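Local structure of beta-hexosaminidase Amuc_2018 (Akkermansia muciniphila, 6JEB) at residues Lys143-Val147 with Ala148-Glu152. The protein hydrolyses terminal non-reducing N-acetylhexosamine residues from N-glycans and chitobiose, as a family 20 glycoside hydrolase. Sequence-based numbering, arbitrary orientation.
Sequences KLKSV and ASRRE
The side chains of S149 and R150 reach back to main-chain carbonyls in the last turn of helix 143-148. This helix lies in the excursion between barrel strand 123-127 and helix 167-178 of the catalytic (beta/alpha)8 domain. K143 O accepts from V147 N and, at 3.1 Å, from A148 N, a pi-type i to i+5 bond that widens the turn; R150 N then reaches V147 O at 3.2 Å, closing a type I beta turn, V147 to R150, that leads into strand 150-151. Of the side-chain bonds, the shortest runs from S149 OG to a lone pair of K145 O at 2.6 Å, the hydroxyl being set between backbone N and carbonyl carbon (chi1 77°). A water donates to S149 OG and accepts from K145 NZ. R150, extended from CG to NE, lays one guanidinium face over K145 O, while NH1 donates to S146 O at 3.1 Å, tilted from the guanidinium plane; its NE forms a salt bridge with E162 on the paired strand 161-162. L144 CD2 meets A148 CB at 4.3 Å, both against W134. With an alanine in place of S149, K145 O would probably lose its hydroxyl donor and the water an acceptor. The partly negative carbonyls and E162 probably offset the positive charge of R150, which sits near K145.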
loop_
_atom_site.group_PDB
_atom_site.type_symbol
_atom_site.label_atom_id
_atom_site.label_comp_id
_atom_site.label_asym_id
_atom_site.label_seq_id
_atom_site.Cartn_x
_atom_site.Cartn_y
_atom_site.Cartn_z
ATOM N N LYS A 143 -6.367 7.020 26.015
ATOM C CA LYS A 143 -6.707 5.605 26.035
ATOM C C LYS A 143 -6.390 4.906 24.722
ATOM O O LYS A 143 -6.393 3.671 24.688
ATOM C CB LYS A 143 -8.164 5.367 26.437
ATOM C CG LYS A 143 -8.524 5.839 27.839
ATOM C CD LYS A 143 -9.932 5.343 28.184
ATOM C CE LYS A 143 -10.477 5.931 29.441
ATOM N NZ LYS A 143 -11.762 5.254 29.765
ATOM N N LEU A 144 -6.112 5.646 23.643
ATOM C CA LEU A 144 -5.596 4.972 22.458
ATOM C C LEU A 144 -4.293 4.259 22.789
ATOM O O LEU A 144 -4.060 3.133 22.335
ATOM C CB LEU A 144 -5.394 5.964 21.311
ATOM C CG LEU A 144 -6.660 6.693 20.846
ATOM C CD1 LEU A 144 -6.301 7.701 19.766
ATOM C CD2 LEU A 144 -7.688 5.695 20.318
ATOM N N LYS A 145 -3.435 4.902 23.592
ATOM C CA LYS A 145 -2.198 4.263 24.033
ATOM C C LYS A 145 -2.464 3.231 25.123
ATOM O O LYS A 145 -2.031 2.080 25.018
ATOM C CB LYS A 145 -1.199 5.316 24.527
ATOM C CG LYS A 145 0.050 4.736 25.192
ATOM C CD LYS A 145 0.915 3.928 24.233
ATOM C CE LYS A 145 2.124 3.326 24.957
ATOM N NZ LYS A 145 3.058 2.595 24.018
ATOM N N SER A 146 -3.190 3.613 26.176
ATOM C CA SER A 146 -3.266 2.730 27.340
ATOM C C SER A 146 -4.112 1.491 27.079
ATOM O O SER A 146 -3.885 0.447 27.712
ATOM C CB SER A 146 -3.788 3.485 28.559
ATOM O OG SER A 146 -5.126 3.889 28.348
ATOM N N VAL A 147 -5.087 1.583 26.169
ATOM C CA VAL A 147 -5.988 0.471 25.870
ATOM C C VAL A 147 -5.845 -0.016 24.429
ATOM O O VAL A 147 -5.515 -1.179 24.187
ATOM C CB VAL A 147 -7.451 0.842 26.172
ATOM C CG1 VAL A 147 -8.367 -0.323 25.827
ATOM C CG2 VAL A 147 -7.617 1.243 27.641
ATOM N N ALA A 148 -6.098 0.867 23.457
ATOM C CA ALA A 148 -6.271 0.423 22.074
ATOM C C ALA A 148 -4.987 -0.091 21.433
ATOM O O ALA A 148 -5.064 -0.812 20.430
ATOM C CB ALA A 148 -6.887 1.546 21.233
ATOM N N SER A 149 -3.818 0.259 21.968
ATOM C CA SER A 149 -2.552 -0.154 21.371
ATOM C C SER A 149 -2.060 -1.495 21.900
ATOM O O SER A 149 -0.959 -1.922 21.529
ATOM C CB SER A 149 -1.471 0.916 21.593
ATOM O OG SER A 149 -0.966 0.877 22.924
ATOM N N ARG A 150 -2.839 -2.160 22.757
ATOM C CA ARG A 150 -2.418 -3.373 23.444
ATOM C C ARG A 150 -3.473 -4.451 23.283
ATOM O O ARG A 150 -4.669 -4.160 23.323
ATOM C CB ARG A 150 -2.267 -3.080 24.941
ATOM C CG ARG A 150 -1.101 -2.161 25.233
ATOM C CD ARG A 150 -1.285 -1.358 26.516
ATOM N NE ARG A 150 -0.027 -0.727 26.899
ATOM C CZ ARG A 150 0.101 0.109 27.920
ATOM N NH1 ARG A 150 -0.968 0.441 28.645
ATOM N NH2 ARG A 150 1.294 0.617 28.213
ATOM N N ARG A 151 -3.035 -5.699 23.114
ATOM C CA ARG A 151 -3.962 -6.820 23.140
ATOM C C ARG A 151 -3.365 -7.971 23.943
ATOM O O ARG A 151 -2.147 -8.078 24.110
ATOM C CB ARG A 151 -4.399 -7.267 21.733
ATOM C CG ARG A 151 -3.309 -7.915 20.901
ATOM C CD ARG A 151 -3.874 -8.444 19.579
ATOM N NE ARG A 151 -2.858 -9.117 18.774
ATOM C CZ ARG A 151 -2.205 -8.547 17.766
ATOM N NH1 ARG A 151 -2.459 -7.281 17.428
ATOM N NH2 ARG A 151 -1.301 -9.241 17.089
ATOM N N GLU A 152 -4.250 -8.844 24.429
ATOM C CA GLU A 152 -3.853 -9.887 25.371
ATOM C C GLU A 152 -3.040 -10.996 24.710
ATOM O O GLU A 152 -2.182 -11.604 25.366
ATOM C CB GLU A 152 -5.108 -10.473 26.027
ATOM C CG GLU A 152 -4.842 -11.616 26.991
ATOM C CD GLU A 152 -6.109 -12.369 27.350
ATOM O OE1 GLU A 152 -7.208 -11.827 27.114
ATOM O OE2 GLU A 152 -6.004 -13.509 27.842
HETATM O O HOH W 1 1.668 0.339 22.975
#